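Local coordinates for protein RNA polymerase II subunit B1 CTD phosphatase RTR1 (Saccharomyces cerevisiae, PDB 5C2Y) that dephosphorylates the C-terminal domain repeats of RNA polymerase II and regulates the polymerase as its phosphorylation pattern changes during transcription, at residues I39-L53 / L68-L82. Residues are numbered along the deposited sequence; the frame is centred on the assembly and turned at random.
With ZN (zinc ion), chain C.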
ATOM      1  N   ILE A  39      -5.173   6.545   4.731  1.00 32.53           N
ATOM      2  CA  ILE A  39      -4.835   7.199   3.469  1.00 28.85           C
ATOM      3  C   ILE A  39      -4.406   8.648   3.680  1.00 33.76           C
ATOM      4  O   ILE A  39      -3.542   9.152   2.962  1.00 35.25           O
ATOM      5  CB  ILE A  39      -6.009   7.137   2.491  1.00 28.11           C
ATOM      6  CG1 ILE A  39      -6.281   5.677   2.129  1.00 28.22           C
ATOM      7  CG2 ILE A  39      -5.713   7.939   1.245  1.00 25.80           C
ATOM      8  CD1 ILE A  39      -7.296   5.506   1.063  1.00 23.77           C
ATOM      9  N   GLY A  40      -4.986   9.314   4.678  1.00 32.43           N
ATOM     10  CA  GLY A  40      -4.512  10.629   5.052  1.00 27.62           C
ATOM     11  C   GLY A  40      -3.052  10.543   5.465  1.00 29.43           C
ATOM     12  O   GLY A  40      -2.250  11.426   5.195  1.00 34.91           O
ATOM     13  N   LEU A  41      -2.697   9.451   6.120  1.00 33.07           N
ATOM     14  CA  LEU A  41      -1.344   9.262   6.622  1.00 31.48           C
ATOM     15  C   LEU A  41      -0.348   8.922   5.505  1.00 34.80           C
ATOM     16  O   LEU A  41       0.830   9.293   5.563  1.00 39.01           O
ATOM     17  CB  LEU A  41      -1.350   8.159   7.679  1.00 35.05           C
ATOM     18  CG  LEU A  41      -0.551   8.317   8.968  1.00 35.00           C
ATOM     19  CD1 LEU A  41      -1.142   9.393   9.826  1.00 37.18           C
ATOM     20  CD2 LEU A  41      -0.576   7.004   9.708  1.00 38.75           C
ATOM     21  N   LEU A  42      -0.814   8.230   4.473  1.00 36.44           N
ATOM     22  CA  LEU A  42       0.107   7.733   3.462  1.00 33.24           C
ATOM     23  C   LEU A  42       0.070   8.485   2.144  1.00 31.07           C
ATOM     24  O   LEU A  42       0.814   8.135   1.227  1.00 34.20           O
ATOM     25  CB  LEU A  42      -0.162   6.255   3.200  1.00 27.80           C
ATOM     26  CG  LEU A  42       0.302   5.291   4.284  1.00 27.93           C
ATOM     27  CD1 LEU A  42       0.351   3.888   3.732  1.00 30.34           C
ATOM     28  CD2 LEU A  42       1.650   5.684   4.775  1.00 33.30           C
ATOM     29  N   CYS A  43      -0.775   9.505   2.033  1.00 28.30           N
ATOM     30  CA  CYS A  43      -0.959  10.176   0.744  1.00 29.72           C
ATOM     31  C   CYS A  43       0.197  11.099   0.356  1.00 32.31           C
ATOM     32  O   CYS A  43       0.491  11.264  -0.822  1.00 37.46           O
ATOM     33  CB  CYS A  43      -2.271  10.976   0.728  1.00 38.31           C
ATOM     34  SG  CYS A  43      -2.290  12.527   1.696  1.00 41.29           S
ATOM     35  N   ASP A  44       0.849  11.711   1.333  1.00 38.74           N
ATOM     36  CA  ASP A  44       1.942  12.620   1.021  1.00 39.47           C
ATOM     37  C   ASP A  44       3.236  12.180   1.670  1.00 41.45           C
ATOM     38  O   ASP A  44       4.271  12.807   1.479  1.00 48.25           O
ATOM     39  CB  ASP A  44       1.614  14.034   1.469  1.00 40.25           C
ATOM     40  CG  ASP A  44       2.217  15.077   0.554  1.00 50.93           C
ATOM     41  OD1 ASP A  44       2.060  14.956  -0.679  1.00 49.20           O
ATOM     42  OD2 ASP A  44       2.857  16.024   1.060  1.00 65.17           O
ATOM     43  N   SER A  45       3.163  11.112   2.452  1.00 33.97           N
ATOM     44  CA  SER A  45       4.323  10.572   3.120  1.00 33.16           C
ATOM     45  C   SER A  45       4.376   9.075   2.858  1.00 41.77           C
ATOM     46  O   SER A  45       3.482   8.506   2.233  1.00 39.47           O
ATOM     47  CB  SER A  45       4.287  10.874   4.619  1.00 40.51           C
ATOM     48  OG  SER A  45       3.138  10.328   5.244  1.00 43.46           O
ATOM     49  N   GLU A  46       5.430   8.434   3.332  1.00 41.46           N
ATOM     50  CA  GLU A  46       5.679   7.064   2.955  1.00 39.49           C
ATOM     51  C   GLU A  46       5.719   6.141   4.177  1.00 39.47           C
ATOM     52  O   GLU A  46       5.852   6.596   5.317  1.00 37.33           O
ATOM     53  CB  GLU A  46       6.990   6.989   2.168  1.00 37.77           C
ATOM     54  CG  GLU A  46       8.130   7.631   2.924  1.00 46.52           C
ATOM     55  CD  GLU A  46       9.485   7.487   2.236  1.00 53.84           C
ATOM     56  OE1 GLU A  46       9.911   8.449   1.555  1.00 54.39           O
ATOM     57  OE2 GLU A  46      10.126   6.415   2.387  1.00 52.19           O
ATOM     58  N   CYS A  47       5.579   4.845   3.929  1.00 34.79           N
ATOM     59  CA  CYS A  47       5.789   3.847   4.959  1.00 33.03           C
ATOM     60  C   CYS A  47       7.216   3.829   5.430  1.00 34.67           C
ATOM     61  O   CYS A  47       8.149   3.899   4.619  1.00 36.77           O
ATOM     62  CB  CYS A  47       5.450   2.459   4.448  1.00 32.47           C
ATOM     63  SG  CYS A  47       3.748   2.060   4.537  1.00 38.98           S
ATOM     64  N   LYS A  48       7.386   3.686   6.737  1.00 34.36           N
ATOM     65  CA  LYS A  48       8.711   3.572   7.326  1.00 37.28           C
ATOM     66  C   LYS A  48       9.420   2.317   6.780  1.00 34.41           C
ATOM     67  O   LYS A  48      10.603   2.351   6.469  1.00 31.45           O
ATOM     68  CB  LYS A  48       8.596   3.558   8.860  1.00 35.74           C
ATOM     69  CG  LYS A  48       9.904   3.428   9.620  1.00 35.98           C
ATOM     70  CD  LYS A  48      10.768   4.662   9.486  1.00 42.04           C
ATOM     71  CE  LYS A  48      12.094   4.486  10.212  1.00 46.72           C
ATOM     72  NZ  LYS A  48      13.203   5.277   9.600  1.00 51.77           N
ATOM     73  N   ASP A  49       8.672   1.235   6.599  1.00 31.83           N
ATOM     74  CA  ASP A  49       9.278  -0.047   6.297  1.00 30.78           C
ATOM     75  C   ASP A  49       8.288  -1.115   5.818  1.00 34.10           C
ATOM     76  O   ASP A  49       7.075  -0.907   5.803  1.00 35.51           O
ATOM     77  CB  ASP A  49       9.992  -0.557   7.535  1.00 32.83           C
ATOM     78  CG  ASP A  49       9.078  -0.618   8.743  1.00 35.73           C
ATOM     79  OD1 ASP A  49       7.834  -0.599   8.570  1.00 32.65           O
ATOM     80  OD2 ASP A  49       9.606  -0.708   9.871  1.00 41.51           O
ATOM     81  N   GLU A  50       8.812  -2.284   5.477  1.00 33.76           N
ATOM     82  CA  GLU A  50       7.998  -3.339   4.896  1.00 29.72           C
ATOM     83  C   GLU A  50       6.973  -3.905   5.861  1.00 32.46           C
ATOM     84  O   GLU A  50       5.921  -4.400   5.452  1.00 35.31           O
ATOM     85  CB  GLU A  50       8.899  -4.448   4.404  1.00 31.42           C
ATOM     86  CG  GLU A  50       9.987  -3.955   3.486  1.00 30.96           C
ATOM     87  CD  GLU A  50      10.668  -5.103   2.789  1.00 36.51           C
ATOM     88  OE1 GLU A  50      10.557  -6.225   3.330  1.00 34.84           O
ATOM     89  OE2 GLU A  50      11.287  -4.889   1.716  1.00 32.97           O
ATOM     90  N   LYS A  51       7.292  -3.827   7.145  1.00 35.39           N
ATOM     91  CA  LYS A  51       6.440  -4.330   8.220  1.00 30.37           C
ATOM     92  C   LYS A  51       5.159  -3.506   8.317  1.00 30.77           C
ATOM     93  O   LYS A  51       4.070  -4.019   8.589  1.00 31.89           O
ATOM     94  CB  LYS A  51       7.228  -4.293   9.535  1.00 36.24           C
ATOM     95  CG  LYS A  51       6.586  -4.936  10.743  1.00 39.19           C
ATOM     96  CD  LYS A  51       7.615  -5.062  11.883  1.00 40.66           C
ATOM     97  CE  LYS A  51       8.373  -3.746  12.143  1.00 45.93           C
ATOM     98  NZ  LYS A  51       9.707  -3.666  11.449  1.00 49.38           N
ATOM     99  N   THR A  52       5.297  -2.212   8.075  1.00 33.32           N
ATOM    100  CA  THR A  52       4.156  -1.315   8.125  1.00 33.02           C
ATOM    101  C   THR A  52       3.286  -1.525   6.884  1.00 32.84           C
ATOM    102  O   THR A  52       2.069  -1.720   7.006  1.00 33.00           O
ATOM    103  CB  THR A  52       4.617   0.146   8.245  1.00 34.84           C
ATOM    104  OG1 THR A  52       5.353   0.296   9.461  1.00 32.37           O
ATOM    105  CG2 THR A  52       3.443   1.088   8.279  1.00 35.04           C
ATOM    106  N   LEU A  53       3.910  -1.526   5.700  1.00 30.58           N
ATOM    107  CA  LEU A  53       3.176  -1.792   4.463  1.00 26.59           C
ATOM    108  C   LEU A  53       2.432  -3.127   4.551  1.00 29.78           C
ATOM    109  O   LEU A  53       1.281  -3.220   4.123  1.00 30.27           O
ATOM    110  CB  LEU A  53       4.109  -1.777   3.257  1.00 24.32           C
ATOM    111  CG  LEU A  53       3.470  -1.956   1.871  1.00 24.73           C
ATOM    112  CD1 LEU A  53       2.427  -0.905   1.588  1.00 25.19           C
ATOM    113  CD2 LEU A  53       4.508  -1.897   0.795  1.00 25.61           C
ATOM    114  N   LEU A  68      -5.537   4.977  -3.154  1.00 22.82           N
ATOM    115  CA  LEU A  68      -4.335   5.472  -2.500  1.00 24.51           C
ATOM    116  C   LEU A  68      -3.232   5.825  -3.506  1.00 24.58           C
ATOM    117  O   LEU A  68      -2.561   6.840  -3.375  1.00 21.91           O
ATOM    118  CB  LEU A  68      -3.823   4.434  -1.503  1.00 22.80           C
ATOM    119  CG  LEU A  68      -2.520   4.771  -0.779  1.00 25.88           C
ATOM    120  CD1 LEU A  68      -2.621   6.080   0.014  1.00 23.63           C
ATOM    121  CD2 LEU A  68      -2.143   3.611   0.124  1.00 24.74           C
ATOM    122  N   VAL A  69      -3.057   4.966  -4.504  1.00 27.25           N
ATOM    123  CA  VAL A  69      -2.065   5.164  -5.555  1.00 25.49           C
ATOM    124  C   VAL A  69      -2.386   6.415  -6.342  1.00 28.05           C
ATOM    125  O   VAL A  69      -1.492   7.201  -6.659  1.00 28.79           O
ATOM    126  CB  VAL A  69      -2.006   3.933  -6.497  1.00 29.43           C
ATOM    127  CG1 VAL A  69      -1.395   4.278  -7.857  1.00 24.92           C
ATOM    128  CG2 VAL A  69      -1.245   2.805  -5.821  1.00 27.07           C
ATOM    129  N   ASP A  70      -3.673   6.611  -6.630  1.00 31.55           N
ATOM    130  CA  ASP A  70      -4.132   7.816  -7.307  1.00 27.24           C
ATOM    131  C   ASP A  70      -3.911   9.066  -6.465  1.00 26.61           C
ATOM    132  O   ASP A  70      -3.467  10.098  -6.969  1.00 31.23           O
ATOM    133  CB  ASP A  70      -5.605   7.676  -7.696  1.00 27.10           C
ATOM    134  CG  ASP A  70      -5.806   6.669  -8.821  1.00 32.47           C
ATOM    135  OD1 ASP A  70      -4.864   6.483  -9.609  1.00 37.79           O
ATOM    136  OD2 ASP A  70      -6.889   6.051  -8.923  1.00 40.21           O
ATOM    137  N   GLU A  71      -4.202   9.001  -5.182  1.00 25.72           N
ATOM    138  CA  GLU A  71      -4.026  10.199  -4.387  1.00 26.78           C
ATOM    139  C   GLU A  71      -2.551  10.496  -4.111  1.00 30.35           C
ATOM    140  O   GLU A  71      -2.192  11.655  -3.928  1.00 33.67           O
ATOM    141  CB  GLU A  71      -4.792  10.099  -3.077  1.00 29.44           C
ATOM    142  CG  GLU A  71      -4.709  11.363  -2.255  1.00 29.19           C
ATOM    143  CD  GLU A  71      -5.750  11.399  -1.182  1.00 32.39           C
ATOM    144  OE1 GLU A  71      -6.583  10.472  -1.171  1.00 33.56           O
ATOM    145  OE2 GLU A  71      -5.740  12.345  -0.361  1.00 39.33           O
ATOM    146  N   ARG A  72      -1.695   9.472  -4.068  1.00 28.61           N
ATOM    147  CA  ARG A  72      -0.241   9.709  -4.016  1.00 28.94           C
ATOM    148  C   ARG A  72       0.232  10.451  -5.269  1.00 30.51           C
ATOM    149  O   ARG A  72       0.919  11.472  -5.182  1.00 30.35           O
ATOM    150  CB  ARG A  72       0.554   8.405  -3.905  1.00 30.26           C
ATOM    151  CG  ARG A  72       0.370   7.564  -2.644  1.00 30.19           C
ATOM    152  CD  ARG A  72       1.569   6.631  -2.457  1.00 26.16           C
ATOM    153  NE  ARG A  72       2.380   7.093  -1.341  1.00 33.35           N
ATOM    154  CZ  ARG A  72       3.704   7.105  -1.328  1.00 31.70           C
ATOM    155  NH1 ARG A  72       4.373   6.678  -2.380  1.00 25.63           N
ATOM    156  NH2 ARG A  72       4.350   7.559  -0.256  1.00 38.78           N
ATOM    157  N   ASN A  73      -0.135   9.909  -6.429  1.00 25.53           N
ATOM    158  CA  ASN A  73       0.204  10.499  -7.711  1.00 27.20           C
ATOM    159  C   ASN A  73      -0.215  11.964  -7.824  1.00 31.26           C
ATOM    160  O   ASN A  73       0.505  12.798  -8.375  1.00 31.05           O
ATOM    161  CB  ASN A  73      -0.445   9.701  -8.838  1.00 28.95           C
ATOM    162  CG  ASN A  73       0.287   8.401  -9.137  1.00 27.97           C
ATOM    163  OD1 ASN A  73      -0.249   7.521  -9.814  1.00 27.57           O
ATOM    164  ND2 ASN A  73       1.510   8.273  -8.632  1.00 26.68           N
ATOM    165  N   LEU A  74      -1.397  12.252  -7.300  1.00 32.34           N
ATOM    166  CA  LEU A  74      -1.941  13.603  -7.208  1.00 33.74           C
ATOM    167  C   LEU A  74      -1.051  14.520  -6.381  1.00 35.60           C
ATOM    168  O   LEU A  74      -0.867  15.695  -6.697  1.00 38.35           O
ATOM    169  CB  LEU A  74      -3.319  13.536  -6.571  1.00 37.27           C
ATOM    170  CG  LEU A  74      -4.410  14.539  -6.891  1.00 35.37           C
ATOM    171  CD1 LEU A  74      -5.054  14.160  -8.206  1.00 28.99           C
ATOM    172  CD2 LEU A  74      -5.413  14.499  -5.756  1.00 30.79           C
ATOM    173  N   ASN A  75      -0.538  13.976  -5.287  1.00 32.27           N
ATOM    174  CA  ASN A  75       0.450  14.663  -4.485  1.00 33.14           C
ATOM    175  C   ASN A  75       1.849  14.457  -5.029  1.00 32.88           C
ATOM    176  O   ASN A  75       2.825  14.562  -4.284  1.00 32.13           O
ATOM    177  CB  ASN A  75       0.407  14.172  -3.047  1.00 36.27           C
ATOM    178  CG  ASN A  75      -0.864  14.563  -2.336  1.00 36.73           C
ATOM    179  OD1 ASN A  75      -0.933  15.619  -1.706  1.00 43.10           O
ATOM    180  ND2 ASN A  75      -1.864  13.700  -2.398  1.00 33.45           N
ATOM    181  N   LYS A  76       1.935  14.128  -6.314  1.00 31.15           N
ATOM    182  CA  LYS A  76       3.218  13.979  -6.994  1.00 32.68           C
ATOM    183  C   LYS A  76       4.148  12.961  -6.337  1.00 31.90           C
ATOM    184  O   LYS A  76       5.329  13.249  -6.161  1.00 30.29           O
ATOM    185  CB  LYS A  76       3.934  15.334  -7.066  1.00 32.94           C
ATOM    186  CG  LYS A  76       3.154  16.434  -7.766  1.00 35.41           C
ATOM    187  CD  LYS A  76       3.809  17.781  -7.492  1.00 44.19           C
ATOM    188  CE  LYS A  76       3.195  18.917  -8.319  1.00 54.75           C
ATOM    189  NZ  LYS A  76       3.728  20.274  -7.946  1.00 48.82           N
ATOM    190  N   ARG A  77       3.628  11.782  -5.972  1.00 32.67           N
ATOM    191  CA  ARG A  77       4.451  10.735  -5.356  1.00 29.11           C
ATOM    192  C   ARG A  77       4.295   9.405  -6.065  1.00 28.41           C
ATOM    193  O   ARG A  77       3.225   9.099  -6.569  1.00 31.43           O
ATOM    194  CB  ARG A  77       4.097  10.565  -3.886  1.00 26.57           C
ATOM    195  CG  ARG A  77       4.011  11.869  -3.151  1.00 33.04           C
ATOM    196  CD  ARG A  77       3.999  11.648  -1.669  1.00 37.79           C
ATOM    197  NE  ARG A  77       5.269  11.089  -1.232  1.00 48.04           N
ATOM    198  CZ  ARG A  77       6.239  11.793  -0.658  1.00 50.95           C
ATOM    199  NH1 ARG A  77       6.074  13.094  -0.428  1.00 42.51           N
ATOM    200  NH2 ARG A  77       7.368  11.189  -0.300  1.00 49.54           N
ATOM    201  N   CYS A  78       5.374   8.628  -6.118  1.00 30.70           N
ATOM    202  CA  CYS A  78       5.332   7.249  -6.621  1.00 25.08           C
ATOM    203  C   CYS A  78       4.164   6.486  -5.993  1.00 26.44           C
ATOM    204  O   CYS A  78       3.856   6.652  -4.817  1.00 30.68           O
ATOM    205  CB  CYS A  78       6.656   6.550  -6.318  1.00 25.53           C
ATOM    206  SG  CYS A  78       6.864   4.901  -7.012  1.00 25.98           S
ATOM    207  N   GLY A  79       3.487   5.662  -6.772  1.00 30.96           N
ATOM    208  CA  GLY A  79       2.298   5.000  -6.263  1.00 24.01           C
ATOM    209  C   GLY A  79       2.554   4.084  -5.084  1.00 27.78           C
ATOM    210  O   GLY A  79       1.691   3.937  -4.207  1.00 30.91           O
ATOM    211  N   TYR A  80       3.738   3.468  -5.055  1.00 25.99           N
ATOM    212  CA  TYR A  80       4.083   2.475  -4.038  1.00 24.84           C
ATOM    213  C   TYR A  80       4.332   3.169  -2.703  1.00 24.89           C
ATOM    214  O   TYR A  80       5.141   4.092  -2.640  1.00 29.08           O
ATOM    215  CB  TYR A  80       5.318   1.691  -4.490  1.00 24.63           C
ATOM    216  CG  TYR A  80       5.640   0.405  -3.736  1.00 21.06           C
ATOM    217  CD1 TYR A  80       4.661  -0.540  -3.469  1.00 21.58           C
ATOM    218  CD2 TYR A  80       6.939   0.117  -3.352  1.00 23.26           C
ATOM    219  CE1 TYR A  80       4.965  -1.722  -2.826  1.00 20.77           C
ATOM    220  CE2 TYR A  80       7.252  -1.053  -2.704  1.00 24.46           C
ATOM    221  CZ  TYR A  80       6.264  -1.968  -2.445  1.00 24.66           C
ATOM    222  OH  TYR A  80       6.592  -3.137  -1.800  1.00 27.78           O
ATOM    223  N   PRO A  81       3.655   2.732  -1.628  1.00 22.15           N
ATOM    224  CA  PRO A  81       3.750   3.536  -0.397  1.00 31.60           C
ATOM    225  C   PRO A  81       5.127   3.578   0.288  1.00 32.24           C
ATOM    226  O   PRO A  81       5.290   4.397   1.193  1.00 31.90           O
ATOM    227  CB  PRO A  81       2.711   2.882   0.531  1.00 25.51           C
ATOM    228  CG  PRO A  81       1.723   2.264  -0.385  1.00 21.01           C
ATOM    229  CD  PRO A  81       2.550   1.764  -1.563  1.00 24.75           C
ATOM    230  N   LEU A  82       6.092   2.758  -0.126  1.00 29.10           N
ATOM    231  CA  LEU A  82       7.414   2.795   0.509  1.00 24.46           C
ATOM    232  C   LEU A  82       8.314   3.816  -0.164  1.00 30.74           C
ATOM    233  O   LEU A  82       9.378   4.132   0.353  1.00 40.84           O
ATOM    234  CB  LEU A  82       8.085   1.415   0.482  1.00 26.13           C
ATOM    235  CG  LEU A  82       7.564   0.268   1.369  1.00 28.49           C
ATOM    236  CD1 LEU A  82       8.128  -1.071   0.959  1.00 22.06           C
ATOM    237  CD2 LEU A  82       7.873   0.501   2.819  1.00 28.87           C
TER
HETATM  238 ZN    ZN C 301       9.141   4.631  -6.429  1.00 37.93          ZN
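Ser45 O takes a hydrogen bond from Arg72 NH2 at 2.8 Å, the donor standing above the carbonyl plane, while Arg72 NE gives a nearly straight one (178°) to Leu42 O at 3.2 Å. Both oxygens lie in the guanidinium plane, and a bend at chi3 (108°) turns that flat group toward the chain leaving helix 28-42. Arginine suits this buried place because one side chain offers several N-H groups: NH1 serves Cys83 O, near the zinc. Pro81 CA covers one face of the guanidinium. Next to it, Cys47 N donates to Pro81 O at 2.8 Å, joining the two loops through their backbones.

Two apolar clusters border this polar centre. Leu68 CD1 packs on Ile39 CG2 at 3.8 Å and also meets Leu42 CB. With CG anti to the backbone N (chi1 -176°), Leu53 points its branch at segment 68-82, and leucine's fork suits two partners: CD1 meets the apolar ring of Pro81 at CG, CD2 lies 3.7 Å from Leu82 CD1. A leucine in place of Arg72 would probably leave the carbonyls of Leu42 and Ser45 without their donors. Cys78, Cys83, Cys117 and His121 bind the zinc; one arginine thus joins backbone carbonyls of segment 39-53 to Cys83 O beside the metal.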